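Long-range contacts in annexin B22 (Schistosoma mansoni, PDB 4MDV), which binds acidic phospholipid membranes in a calcium-dependent manner, aggregates liposomes when calcium is present, and takes part in reproduction of the worm and in host-parasite interaction: residues A[27-32]-A[63-68]; A[116-121]-A[148-153]; A[175-180]-A[274-279]; A[311-316]-A[353-358]. All coordinates share one frame; numbering follows the deposited sequence.

Overall arrangement
Interactions 2 and 4 each join two helices within one annexin repeat, the second and the fourth, whereas interaction 3 joins helices of repeats 2 and 3 beside the subunit interface, and interaction 1 fastens the N-terminal loop to a turn of repeat 1. Interaction 1 is partly buried and is the only one with hydrogen bonds between its segments; the other three are buried and rest on side-chain packing, purely apolar in interaction 4 and largely aromatic in interactions 2 and 3, which also carry calcium ligands. Interactions 1 and 4 touch, Arg65 and Thr29 bonding to carbonyls of 353-358; interactions 2 and 4 touch where Ser116 packs on Arg314. Interactions 1 and 3 lie on opposite sides of the chain's centre.

Interaction 1: A[27-32]-A[63-68]; sequences RPTIKP and LARRTN
Arg65 and Thr29 make the polar link between the N-terminal loop 27-32 and the turn 63-68. The guanidinium presents its end to one carbonyl: NH2 reaches Thr29 O at 2.9 Å and NH1 reaches the same oxygen at 3.2 Å. Thr29 O lies in the guanidinium plane, and NH1 in turn lies in the carbonyl plane, while NH2 stands above it. Bends at chi2 and chi3 fold the arginine back toward Thr29, although its CB points away from the loop. A further polar bond stays within the turn, from Arg66 NH1 to Arg65 O; Arg66 NE also forms a salt bridge with Asp41.

The apolar part centres on the buried Ile30. Its CG2 packs on the peptide leading out of Arg66, 3.5 Å from Arg66 C, and meets Thr67 CG2 at 3.8 Å. CG1 lies 3.4 Å from Arg65 NH2, and CD1 reaches Ala64 O at 3.6 Å. At the more exposed end, Pro32 CD comes within 4.1 Å of Thr67 CG2.

Residues 63-66 form a type I beta turn between helices 56-63 and 68-81 of the first annexin repeat, and Thr67 N-caps the second helix through Glu70 N. Helix 349-358 ends against the contact, its Val357 O receiving Arg65 NH2 and its Leu358 O bonding Thr29 OG1, while Thr29 also packs on helix 324-335.

Interaction 2: A[116-121]-A[148-153]; sequences SLYYAM and DAYKQV. With CA (calcium ion), chain D.
Helices 109-121 and 140-156 of the second annexin repeat meet through their segments 116-121 and 148-153, whose axes cross at -63° and approach to 10.3 Å. Within the helical bundle of the repeat, the backbones come nearest at Tyr118 and Tyr150, with CA atoms 7.4 Å apart. The Tyr150 side chain bridges this gap: with CG anti to its backbone N (chi1 -162°), the ring runs edge-first into the first helix, CE1 reaching Tyr118 N at 3.6 Å and Tyr118 CB at 3.7 Å. Its hydroxyl bonds Asp169 of helix 166-173. On the Tyr118 ring, Val153 CG1 lies over one face, a CH-pi contact 4.2 Å from the ring centroid, displaced toward the rim. Met121 belongs to both the packing and the calcium site. Its carbonyl binds a calcium ion also held by Gly123, Gly125 and Glu173, while its side chain bends at chi3 and brings CE to 3.3 Å from Tyr150 OH and 3.8 Å from Tyr150 CZ.

Interaction 3: A[175-180]-A[274-279]; sequences CGDYEY and GDYRKL. With CA (calcium ion), chain E; CA (calcium ion), chain M.
Two matching Gly-Asp-Tyr sequences, near the N-terminal ends of helices in repeats 2 and 3, pack together beside the calcium-linked dimer interface. Their segments, 176-180 and 274-279, run 37° from parallel. The CA atoms of Tyr178 and Tyr276 are only 4.3 Å apart, and these close backbones leave Tyr178 CB 4.1 Å from Tyr276 CB. Each aspartate lays its methylene on the other helix's tyrosine, a chi1 of 177° in both tyrosines setting the rings there. Asp275 CB sits over the centre of the Tyr178 ring, 3.5 Å from its centroid, and Asp177 CB covers a face of Tyr276 at 3.7 Å from the centroid, shifted toward the rim. Leu279 CD2 approaches Tyr178 CD1 at 4.1 Å.

The contact thus joins the second and third repeats of the annexin fold. Asp275 OD2 binds calcium at 2.3 Å; Asp128, which also bonds Tyr178 OH, and, from the second subunit, Asp275 and Asp128 share calcium with it. Asp177 OD2 accepts a hydrogen bond from Gly125 N of the second subunit, and Cys175 forms a disulfide with Cys175 of the second subunit. On the far side of helix 176-186, Glu179 OE1 binds a separate calcium ion at 2.4 Å.

Interaction 4: A[311-316]-A[353-358]; sequences ALMRLL and RTLCVL
Leu355 fits among Leu312, Met313 and Leu316, bringing together two helices of the fourth annexin repeat. Its closest approach is methyl to methyl, Leu355 CD1 to Leu312 CD2 at 3.6 Å. A chi1 of 177° swings Leu312 CG to the side opposite its own amide nitrogen, and this carries its end toward Leu355 even though its CB is directed along the flank of the interface. The other methyl, Leu355 CD2, meets Met313 CG at 4.2 Å, while Leu316 crosses Leu355 at about a right angle and brings CD1 to 4.0 Å from its CB. Toward the C-terminal end of both segments, Leu316 CB meets Leu358 CD1 at 4.2 Å. All five touching side chains are buried and apolar.

The helices 309-319 and 349-358 run in the same general direction, their segments inclined by 28° with axes 10.6 Å apart, so side chains rather than backbones fill the interface. Around it, helix 290-302 contributes Leu298 and Ser301 against Leu312, and helix 96-106 of the first repeat places Val101 and Gln104 on Met313. Leu312 also lies next to Met302, a calcium ligand. Farther out, Arg314 NE of helix 309-319 forms a salt bridge with Glu133 OE2 of helix 128-136.

Interaction 1: A[27-32]-A[63-68]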
loop_
_atom_site.group_PDB
_atom_site.type_symbol
_atom_site.label_atom_id
_atom_site.label_comp_id
_atom_site.label_asym_id
_atom_site.label_seq_id
_atom_site.Cartn_x
_atom_site.Cartn_y
_atom_site.Cartn_z
ATOM N N ARG A 27 16.301 21.317 -12.031
ATOM C CA ARG A 27 17.321 20.940 -12.994
ATOM C C ARG A 27 17.044 19.579 -13.620
ATOM O O ARG A 27 17.034 18.558 -12.912
ATOM C CB ARG A 27 18.691 20.885 -12.310
ATOM C CG ARG A 27 19.183 22.223 -11.825
ATOM C CD ARG A 27 19.820 22.081 -10.472
ATOM N NE ARG A 27 21.123 21.450 -10.557
ATOM C CZ ARG A 27 21.534 20.500 -9.731
ATOM N NH1 ARG A 27 20.726 20.072 -8.756
ATOM N NH2 ARG A 27 22.741 19.972 -9.896
ATOM N N PRO A 28 16.855 19.557 -14.950
ATOM C CA PRO A 28 16.691 18.296 -15.689
ATOM C C PRO A 28 18.022 17.698 -16.148
ATOM O O PRO A 28 19.047 18.380 -16.063
ATOM C CB PRO A 28 15.824 18.703 -16.886
ATOM C CG PRO A 28 16.219 20.148 -17.139
ATOM C CD PRO A 28 16.555 20.741 -15.783
ATOM N N THR A 29 17.995 16.439 -16.609
ATOM C CA THR A 29 19.172 15.786 -17.191
ATOM C C THR A 29 19.156 15.859 -18.704
ATOM O O THR A 29 20.164 15.589 -19.349
ATOM C CB THR A 29 19.330 14.286 -16.735
ATOM O OG1 THR A 29 18.131 13.552 -17.002
ATOM C CG2 THR A 29 19.625 14.199 -15.246
ATOM N N ILE A 30 18.001 16.212 -19.259
ATOM C CA ILE A 30 17.853 16.413 -20.696
ATOM C C ILE A 30 17.219 17.763 -21.031
ATOM O O ILE A 30 16.095 18.054 -20.635
ATOM C CB ILE A 30 16.986 15.319 -21.347
ATOM C CG1 ILE A 30 17.627 13.944 -21.163
ATOM C CG2 ILE A 30 16.726 15.640 -22.855
ATOM C CD1 ILE A 30 16.665 12.762 -21.393
ATOM N N LYS A 31 17.932 18.582 -21.789
ATOM C CA LYS A 31 17.357 19.835 -22.244
ATOM C C LYS A 31 17.260 19.836 -23.762
ATOM O O LYS A 31 17.954 19.059 -24.435
ATOM C CB LYS A 31 18.164 21.024 -21.717
ATOM C CG LYS A 31 17.983 21.241 -20.215
ATOM C CD LYS A 31 18.479 22.605 -19.751
ATOM C CE LYS A 31 19.358 22.467 -18.516
ATOM N NZ LYS A 31 20.582 21.676 -18.837
ATOM N N PRO A 32 16.360 20.673 -24.303
ATOM C CA PRO A 32 16.273 20.911 -25.741
ATOM C C PRO A 32 17.671 21.008 -26.326
ATOM O O PRO A 32 18.513 21.696 -25.745
ATOM C CB PRO A 32 15.597 22.277 -25.803
ATOM C CG PRO A 32 14.672 22.267 -24.613
ATOM C CD PRO A 32 15.289 21.370 -23.570
ATOM N N LEU A 63 18.544 8.681 -28.661
ATOM C CA LEU A 63 17.188 8.692 -28.092
ATOM C C LEU A 63 17.142 9.058 -26.622
ATOM O O LEU A 63 16.246 9.772 -26.198
ATOM C CB LEU A 63 16.456 7.355 -28.333
ATOM C CG LEU A 63 16.196 7.093 -29.823
ATOM C CD1 LEU A 63 15.829 5.626 -30.144
ATOM C CD2 LEU A 63 15.134 8.067 -30.342
ATOM N N ALA A 64 18.099 8.564 -25.846
ATOM C CA ALA A 64 18.142 8.871 -24.423
ATOM C C ALA A 64 18.825 10.235 -24.115
ATOM O O ALA A 64 19.035 10.616 -22.951
ATOM C CB ALA A 64 18.783 7.733 -23.669
ATOM N N ARG A 65 19.152 10.970 -25.170
ATOM C CA ARG A 65 19.734 12.296 -25.007
ATOM C C ARG A 65 18.841 13.341 -25.667
ATOM O O ARG A 65 19.304 14.412 -26.054
ATOM C CB ARG A 65 21.146 12.333 -25.587
ATOM C CG ARG A 65 22.198 11.582 -24.765
ATOM C CD ARG A 65 22.725 12.420 -23.604
ATOM N NE ARG A 65 21.955 12.238 -22.374
ATOM C CZ ARG A 65 21.500 13.236 -21.618
ATOM N NH1 ARG A 65 21.727 14.500 -21.965
ATOM N NH2 ARG A 65 20.815 12.973 -20.508
ATOM N N ARG A 66 17.558 13.004 -25.813
ATOM C CA ARG A 66 16.594 13.899 -26.448
ATOM C C ARG A 66 15.295 14.037 -25.654
ATOM O O ARG A 66 14.959 13.193 -24.835
ATOM C CB ARG A 66 16.309 13.471 -27.889
ATOM C CG ARG A 66 17.548 13.444 -28.777
ATOM C CD ARG A 66 17.893 14.779 -29.477
ATOM N NE ARG A 66 19.019 14.563 -30.392
ATOM C CZ ARG A 66 20.268 14.313 -29.984
ATOM N NH1 ARG A 66 20.541 14.286 -28.678
ATOM N NH2 ARG A 66 21.244 14.085 -30.872
ATOM N N THR A 67 14.571 15.121 -25.889
ATOM C CA THR A 67 13.306 15.306 -25.207
ATOM C C THR A 67 12.219 14.518 -25.911
ATOM O O THR A 67 12.365 14.091 -27.071
ATOM C CB THR A 67 12.875 16.748 -25.245
ATOM O OG1 THR A 67 12.625 17.113 -26.612
ATOM C CG2 THR A 67 13.967 17.634 -24.650
ATOM N N ASN A 68 11.113 14.333 -25.214
ATOM C CA ASN A 68 9.964 13.729 -25.848
ATOM C C ASN A 68 9.614 14.398 -27.192
ATOM O O ASN A 68 9.371 13.714 -28.194
ATOM C CB ASN A 68 8.761 13.752 -24.918
ATOM C CG ASN A 68 7.505 13.207 -25.613
ATOM O OD1 ASN A 68 7.367 11.982 -25.812
ATOM N ND2 ASN A 68 6.603 14.116 -26.016
#

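Interaction 2: A[116-121]-A[148-153]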
loop_
_atom_site.group_PDB
_atom_site.type_symbol
_atom_site.label_atom_id
_atom_site.label_comp_id
_atom_site.label_asym_id
_atom_site.label_seq_id
_atom_site.Cartn_x
_atom_site.Cartn_y
_atom_site.Cartn_z
ATOM N N SER A 116 0.307 2.741 -19.509
ATOM C CA SER A 116 0.566 2.249 -18.163
ATOM C C SER A 116 -0.670 2.370 -17.290
ATOM O O SER A 116 -0.926 1.486 -16.472
ATOM C CB SER A 116 1.783 2.934 -17.518
ATOM O OG SER A 116 2.806 3.124 -18.477
ATOM N N LEU A 117 -1.434 3.452 -17.458
ATOM C CA LEU A 117 -2.722 3.590 -16.766
ATOM C C LEU A 117 -3.606 2.413 -17.143
ATOM O O LEU A 117 -4.284 1.817 -16.303
ATOM C CB LEU A 117 -3.420 4.904 -17.151
ATOM C CG LEU A 117 -2.810 6.186 -16.564
ATOM C CD1 LEU A 117 -3.365 7.403 -17.287
ATOM C CD2 LEU A 117 -3.061 6.310 -15.047
ATOM N N TYR A 118 -3.593 2.083 -18.428
ATOM C CA TYR A 118 -4.376 0.970 -18.928
ATOM C C TYR A 118 -3.972 -0.344 -18.247
ATOM O O TYR A 118 -4.819 -1.086 -17.752
ATOM C CB TYR A 118 -4.207 0.874 -20.437
ATOM C CG TYR A 118 -4.754 -0.387 -21.074
ATOM C CD1 TYR A 118 -6.074 -0.454 -21.518
ATOM C CD2 TYR A 118 -3.938 -1.500 -21.262
ATOM C CE1 TYR A 118 -6.565 -1.601 -22.127
ATOM C CE2 TYR A 118 -4.426 -2.645 -21.865
ATOM C CZ TYR A 118 -5.731 -2.689 -22.292
ATOM O OH TYR A 118 -6.193 -3.826 -22.889
ATOM N N TYR A 119 -2.678 -0.629 -18.201
ATOM C CA TYR A 119 -2.250 -1.860 -17.553
ATOM C C TYR A 119 -2.456 -1.840 -16.038
ATOM O O TYR A 119 -2.635 -2.887 -15.423
ATOM C CB TYR A 119 -0.824 -2.247 -17.967
ATOM C CG TYR A 119 -0.758 -2.801 -19.381
ATOM C CD1 TYR A 119 -1.490 -3.942 -19.738
ATOM C CD2 TYR A 119 0.010 -2.180 -20.364
ATOM C CE1 TYR A 119 -1.447 -4.448 -21.029
ATOM C CE2 TYR A 119 0.064 -2.684 -21.669
ATOM C CZ TYR A 119 -0.665 -3.824 -21.996
ATOM O OH TYR A 119 -0.618 -4.345 -23.284
ATOM N N ALA A 120 -2.477 -0.646 -15.452
ATOM C CA ALA A 120 -2.722 -0.505 -14.018
ATOM C C ALA A 120 -4.143 -0.931 -13.663
ATOM O O ALA A 120 -4.433 -1.337 -12.531
ATOM C CB ALA A 120 -2.469 0.918 -13.584
ATOM N N MET A 121 -5.040 -0.848 -14.637
ATOM C CA MET A 121 -6.443 -1.128 -14.350
ATOM C C MET A 121 -6.901 -2.450 -14.975
ATOM O O MET A 121 -7.680 -3.182 -14.373
ATOM C CB MET A 121 -7.308 0.053 -14.772
ATOM C CG MET A 121 -6.895 1.328 -14.054
ATOM S SD MET A 121 -8.068 2.647 -14.366
ATOM C CE MET A 121 -7.667 3.015 -16.080
ATOM N N ASP A 148 -7.098 11.560 -23.912
ATOM C CA ASP A 148 -7.253 11.345 -25.341
ATOM C C ASP A 148 -6.447 10.132 -25.785
ATOM O O ASP A 148 -6.929 9.266 -26.529
ATOM C CB ASP A 148 -6.761 12.564 -26.125
ATOM C CG ASP A 148 -7.714 13.739 -26.046
ATOM O OD1 ASP A 148 -8.919 13.522 -25.775
ATOM O OD2 ASP A 148 -7.250 14.881 -26.266
ATOM N N ALA A 149 -5.200 10.094 -25.335
ATOM C CA ALA A 149 -4.298 9.030 -25.712
ATOM C C ALA A 149 -4.848 7.689 -25.203
ATOM O O ALA A 149 -4.733 6.666 -25.877
ATOM C CB ALA A 149 -2.903 9.335 -25.171
ATOM N N TYR A 150 -5.468 7.708 -24.025
ATOM C CA TYR A 150 -6.116 6.516 -23.479
ATOM C C TYR A 150 -7.130 5.918 -24.457
ATOM O O TYR A 150 -7.120 4.705 -24.730
ATOM C CB TYR A 150 -6.829 6.821 -22.151
ATOM C CG TYR A 150 -7.116 5.560 -21.357
ATOM C CD1 TYR A 150 -6.118 4.965 -20.569
ATOM C CD2 TYR A 150 -8.362 4.937 -21.417
ATOM C CE1 TYR A 150 -6.362 3.812 -19.854
ATOM C CE2 TYR A 150 -8.614 3.774 -20.701
ATOM C CZ TYR A 150 -7.609 3.218 -19.924
ATOM O OH TYR A 150 -7.842 2.071 -19.204
ATOM N N LYS A 151 -8.024 6.767 -24.961
ATOM C CA LYS A 151 -9.004 6.329 -25.951
ATOM C C LYS A 151 -8.302 5.616 -27.104
ATOM O O LYS A 151 -8.736 4.549 -27.536
ATOM C CB LYS A 151 -9.850 7.504 -26.462
ATOM C CG LYS A 151 -11.036 7.857 -25.570
ATOM C CD LYS A 151 -11.684 9.172 -25.983
ATOM N N GLN A 152 -7.207 6.197 -27.587
ATOM C CA GLN A 152 -6.399 5.560 -28.625
ATOM C C GLN A 152 -5.814 4.200 -28.218
ATOM O O GLN A 152 -5.710 3.304 -29.050
ATOM C CB GLN A 152 -5.256 6.464 -29.090
ATOM C CG GLN A 152 -4.618 5.941 -30.369
ATOM C CD GLN A 152 -5.675 5.676 -31.439
ATOM O OE1 GLN A 152 -6.658 6.422 -31.560
ATOM N NE2 GLN A 152 -5.495 4.599 -32.198
ATOM N N VAL A 153 -5.412 4.052 -26.957
ATOM C CA VAL A 153 -4.885 2.772 -26.503
ATOM C C VAL A 153 -5.971 1.708 -26.539
ATOM O O VAL A 153 -5.714 0.550 -26.881
ATOM C CB VAL A 153 -4.350 2.811 -25.067
ATOM C CG1 VAL A 153 -4.226 1.368 -24.556
ATOM C CG2 VAL A 153 -3.010 3.577 -24.995
HETATM CA CA CA D . -8.807 -4.224 -12.458
HETATM O O HOH W 1 -10.821 -4.101 -14.086
#

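Interaction 3: A[175-180]-A[274-279]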
loop_
_atom_site.group_PDB
_atom_site.type_symbol
_atom_site.label_atom_id
_atom_site.label_comp_id
_atom_site.label_asym_id
_atom_site.label_seq_id
_atom_site.Cartn_x
_atom_site.Cartn_y
_atom_site.Cartn_z
ATOM N N CYS A 175 -13.449 3.778 -6.055
ATOM C CA CYS A 175 -14.575 4.115 -5.179
ATOM C C CYS A 175 -14.134 4.996 -4.007
ATOM O O CYS A 175 -12.926 5.174 -3.782
ATOM C CB CYS A 175 -15.225 2.840 -4.635
ATOM S SG CYS A 175 -14.079 1.771 -3.725
ATOM N N GLY A 176 -15.124 5.527 -3.274
ATOM C CA GLY A 176 -14.904 6.308 -2.065
ATOM C C GLY A 176 -14.190 7.652 -2.228
ATOM O O GLY A 176 -14.193 8.248 -3.314
ATOM N N ASP A 177 -13.566 8.114 -1.138
ATOM C CA ASP A 177 -12.816 9.385 -1.106
ATOM C C ASP A 177 -11.737 9.437 -2.175
ATOM O O ASP A 177 -11.542 10.455 -2.875
ATOM C CB ASP A 177 -12.141 9.564 0.264
ATOM C CG ASP A 177 -13.148 9.749 1.396
ATOM O OD1 ASP A 177 -14.218 10.355 1.162
ATOM O OD2 ASP A 177 -12.873 9.301 2.525
ATOM N N TYR A 178 -11.032 8.315 -2.265
ATOM C CA TYR A 178 -9.981 8.090 -3.239
ATOM C C TYR A 178 -10.480 8.262 -4.687
ATOM O O TYR A 178 -9.819 8.915 -5.507
ATOM C CB TYR A 178 -9.383 6.706 -2.949
ATOM C CG TYR A 178 -8.322 6.227 -3.888
ATOM C CD1 TYR A 178 -7.129 6.919 -4.044
ATOM C CD2 TYR A 178 -8.505 5.044 -4.604
ATOM C CE1 TYR A 178 -6.148 6.455 -4.935
ATOM C CE2 TYR A 178 -7.541 4.568 -5.476
ATOM C CZ TYR A 178 -6.369 5.270 -5.648
ATOM O OH TYR A 178 -5.446 4.774 -6.545
ATOM N N GLU A 179 -11.660 7.726 -4.989
ATOM C CA GLU A 179 -12.222 7.857 -6.330
ATOM C C GLU A 179 -12.495 9.313 -6.641
ATOM O O GLU A 179 -12.120 9.829 -7.695
ATOM C CB GLU A 179 -13.516 7.070 -6.433
ATOM C CG GLU A 179 -14.380 7.433 -7.633
ATOM C CD GLU A 179 -15.723 6.726 -7.595
ATOM O OE1 GLU A 179 -15.861 5.711 -8.318
ATOM O OE2 GLU A 179 -16.624 7.175 -6.835
ATOM N N TYR A 180 -13.156 9.969 -5.702
ATOM C CA TYR A 180 -13.533 11.348 -5.871
ATOM C C TYR A 180 -12.290 12.194 -6.167
ATOM O O TYR A 180 -12.279 13.014 -7.100
ATOM C CB TYR A 180 -14.238 11.840 -4.607
ATOM C CG TYR A 180 -14.846 13.203 -4.789
ATOM C CD1 TYR A 180 -14.064 14.356 -4.672
ATOM C CD2 TYR A 180 -16.203 13.347 -5.094
ATOM C CE1 TYR A 180 -14.612 15.620 -4.846
ATOM C CE2 TYR A 180 -16.766 14.607 -5.258
ATOM C CZ TYR A 180 -15.967 15.744 -5.137
ATOM O OH TYR A 180 -16.522 16.999 -5.310
ATOM N N GLY A 274 -5.532 4.932 4.014
ATOM C CA GLY A 274 -5.475 4.172 2.774
ATOM C C GLY A 274 -4.967 4.890 1.542
ATOM O O GLY A 274 -4.090 5.744 1.618
ATOM N N ASP A 275 -5.526 4.531 0.394
ATOM C CA ASP A 275 -5.099 5.112 -0.869
ATOM C C ASP A 275 -5.436 6.592 -0.948
ATOM O O ASP A 275 -4.699 7.366 -1.560
ATOM C CB ASP A 275 -5.704 4.330 -2.036
ATOM C CG ASP A 275 -5.282 2.881 -2.020
ATOM O OD1 ASP A 275 -4.076 2.651 -2.220
ATOM O OD2 ASP A 275 -6.130 1.989 -1.780
ATOM N N TYR A 276 -6.551 6.977 -0.337
ATOM C CA TYR A 276 -6.906 8.383 -0.278
ATOM C C TYR A 276 -5.760 9.186 0.357
ATOM O O TYR A 276 -5.248 10.162 -0.245
ATOM C CB TYR A 276 -8.195 8.569 0.503
ATOM C CG TYR A 276 -8.573 10.019 0.662
ATOM C CD1 TYR A 276 -8.785 10.828 -0.453
ATOM C CD2 TYR A 276 -8.729 10.580 1.927
ATOM C CE1 TYR A 276 -9.147 12.152 -0.307
ATOM C CE2 TYR A 276 -9.097 11.896 2.081
ATOM C CZ TYR A 276 -9.299 12.683 0.966
ATOM O OH TYR A 276 -9.655 14.003 1.123
ATOM N N ARG A 277 -5.348 8.760 1.555
ATOM C CA ARG A 277 -4.152 9.324 2.178
ATOM C C ARG A 277 -2.906 9.309 1.286
ATOM O O ARG A 277 -2.217 10.331 1.153
ATOM C CB ARG A 277 -3.804 8.646 3.491
ATOM C CG ARG A 277 -2.417 9.077 3.963
ATOM C CD ARG A 277 -2.350 9.175 5.452
ATOM N NE ARG A 277 -2.489 7.859 6.052
ATOM C CZ ARG A 277 -1.493 7.200 6.629
ATOM N NH1 ARG A 277 -0.286 7.747 6.698
ATOM N NH2 ARG A 277 -1.711 6.002 7.146
ATOM N N LYS A 278 -2.601 8.151 0.696
ATOM C CA LYS A 278 -1.419 8.045 -0.148
ATOM C C LYS A 278 -1.434 9.094 -1.258
ATOM O O LYS A 278 -0.414 9.742 -1.529
ATOM C CB LYS A 278 -1.245 6.629 -0.717
ATOM C CG LYS A 278 -0.767 5.615 0.312
ATOM C CD LYS A 278 -0.466 4.265 -0.314
ATOM N N LEU A 279 -2.594 9.256 -1.886
ATOM C CA LEU A 279 -2.786 10.213 -2.967
ATOM C C LEU A 279 -2.555 11.645 -2.458
ATOM O O LEU A 279 -1.752 12.403 -3.018
ATOM C CB LEU A 279 -4.206 10.064 -3.505
ATOM C CG LEU A 279 -4.564 11.024 -4.620
ATOM C CD1 LEU A 279 -3.484 10.936 -5.691
ATOM C CD2 LEU A 279 -5.952 10.717 -5.173
HETATM CA CA CA E . -17.116 3.679 -8.586
HETATM CA CA CA M . -8.097 0.901 -1.178
HETATM O O HOH W 2 -10.521 0.143 -0.455
#

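Interaction 4: A[311-316]-A[353-358]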
loop_
_atom_site.group_PDB
_atom_site.type_symbol
_atom_site.label_atom_id
_atom_site.label_comp_id
_atom_site.label_asym_id
_atom_site.label_seq_id
_atom_site.Cartn_x
_atom_site.Cartn_y
_atom_site.Cartn_z
ATOM N N ALA A 311 7.882 1.221 -13.727
ATOM C CA ALA A 311 7.878 2.418 -12.908
ATOM C C ALA A 311 9.241 3.130 -13.022
ATOM O O ALA A 311 9.313 4.360 -13.180
ATOM C CB ALA A 311 7.536 2.071 -11.458
ATOM N N LEU A 312 10.306 2.338 -12.985
ATOM C CA LEU A 312 11.667 2.865 -13.079
ATOM C C LEU A 312 11.890 3.602 -14.404
ATOM O O LEU A 312 12.327 4.738 -14.407
ATOM C CB LEU A 312 12.697 1.739 -12.908
ATOM C CG LEU A 312 14.144 2.201 -13.062
ATOM C CD1 LEU A 312 14.491 3.242 -12.012
ATOM C CD2 LEU A 312 15.106 1.020 -12.981
ATOM N N MET A 313 11.602 2.929 -15.519
ATOM C CA MET A 313 11.706 3.499 -16.860
ATOM C C MET A 313 10.833 4.734 -16.998
ATOM O O MET A 313 11.261 5.780 -17.495
ATOM C CB MET A 313 11.204 2.497 -17.888
ATOM C CG MET A 313 12.219 1.531 -18.387
ATOM S SD MET A 313 11.449 0.404 -19.562
ATOM C CE MET A 313 10.433 -0.553 -18.459
ATOM N N ARG A 314 9.582 4.587 -16.583
ATOM C CA ARG A 314 8.625 5.678 -16.705
ATOM C C ARG A 314 9.094 6.905 -15.920
ATOM O O ARG A 314 8.982 8.027 -16.410
ATOM C CB ARG A 314 7.220 5.271 -16.266
ATOM C CG ARG A 314 6.263 6.446 -16.205
ATOM C CD ARG A 314 4.844 6.014 -15.833
ATOM N NE ARG A 314 4.757 5.259 -14.580
ATOM C CZ ARG A 314 4.639 3.929 -14.478
ATOM N NH1 ARG A 314 4.596 3.136 -15.563
ATOM N NH2 ARG A 314 4.562 3.377 -13.269
ATOM N N LEU A 315 9.646 6.694 -14.725
ATOM C CA LEU A 315 10.063 7.824 -13.899
ATOM C C LEU A 315 11.314 8.475 -14.449
ATOM O O LEU A 315 11.358 9.690 -14.605
ATOM C CB LEU A 315 10.249 7.410 -12.457
ATOM C CG LEU A 315 8.917 7.173 -11.761
ATOM C CD1 LEU A 315 9.130 6.424 -10.447
ATOM C CD2 LEU A 315 8.183 8.494 -11.558
ATOM N N LEU A 316 12.321 7.673 -14.778
ATOM C CA LEU A 316 13.543 8.231 -15.352
ATOM C C LEU A 316 13.269 8.954 -16.672
ATOM O O LEU A 316 13.702 10.082 -16.879
ATOM C CB LEU A 316 14.606 7.144 -15.534
ATOM C CG LEU A 316 15.229 6.682 -14.203
ATOM C CD1 LEU A 316 16.405 5.749 -14.423
ATOM C CD2 LEU A 316 15.671 7.856 -13.355
ATOM N N ARG A 353 22.331 0.671 -19.748
ATOM C CA ARG A 353 23.066 1.736 -20.418
ATOM C C ARG A 353 22.122 2.896 -20.683
ATOM O O ARG A 353 22.448 4.063 -20.433
ATOM C CB ARG A 353 23.592 1.260 -21.780
ATOM C CG ARG A 353 24.997 0.696 -21.830
ATOM C CD ARG A 353 25.961 1.436 -20.920
ATOM N NE ARG A 353 25.990 2.874 -21.131
ATOM C CZ ARG A 353 26.236 3.766 -20.171
ATOM N NH1 ARG A 353 26.466 3.375 -18.917
ATOM N NH2 ARG A 353 26.234 5.061 -20.464
ATOM N N THR A 354 20.960 2.551 -21.231
ATOM C CA THR A 354 19.931 3.512 -21.560
ATOM C C THR A 354 19.548 4.340 -20.347
ATOM O O THR A 354 19.568 5.567 -20.402
ATOM C CB THR A 354 18.666 2.806 -22.092
ATOM O OG1 THR A 354 19.007 2.039 -23.249
ATOM C CG2 THR A 354 17.602 3.829 -22.477
ATOM N N LEU A 355 19.208 3.668 -19.251
ATOM C CA LEU A 355 18.818 4.354 -18.027
ATOM C C LEU A 355 19.929 5.267 -17.567
ATOM O O LEU A 355 19.666 6.379 -17.124
ATOM C CB LEU A 355 18.436 3.362 -16.925
ATOM C CG LEU A 355 17.326 2.364 -17.282
ATOM C CD1 LEU A 355 16.914 1.469 -16.094
ATOM C CD2 LEU A 355 16.116 3.098 -17.826
ATOM N N CYS A 356 21.173 4.809 -17.689
ATOM C CA CYS A 356 22.312 5.636 -17.286
ATOM C C CYS A 356 22.446 6.896 -18.127
ATOM O O CYS A 356 22.724 7.977 -17.589
ATOM C CB CYS A 356 23.596 4.821 -17.271
ATOM S SG CYS A 356 23.517 3.560 -15.999
ATOM N N VAL A 357 22.222 6.766 -19.431
ATOM C CA VAL A 357 22.323 7.909 -20.320
ATOM C C VAL A 357 21.208 8.930 -20.034
ATOM O O VAL A 357 21.449 10.127 -20.089
ATOM C CB VAL A 357 22.373 7.477 -21.806
ATOM C CG1 VAL A 357 22.167 8.681 -22.780
ATOM C CG2 VAL A 357 23.700 6.809 -22.090
ATOM N N LEU A 358 20.008 8.457 -19.704
ATOM C CA LEU A 358 18.925 9.367 -19.354
ATOM C C LEU A 358 19.365 10.191 -18.154
ATOM O O LEU A 358 19.022 11.367 -18.019
ATOM C CB LEU A 358 17.618 8.619 -19.028
ATOM C CG LEU A 358 16.956 7.762 -20.117
ATOM C CD1 LEU A 358 16.085 6.719 -19.465
ATOM C CD2 LEU A 358 16.162 8.559 -21.168
#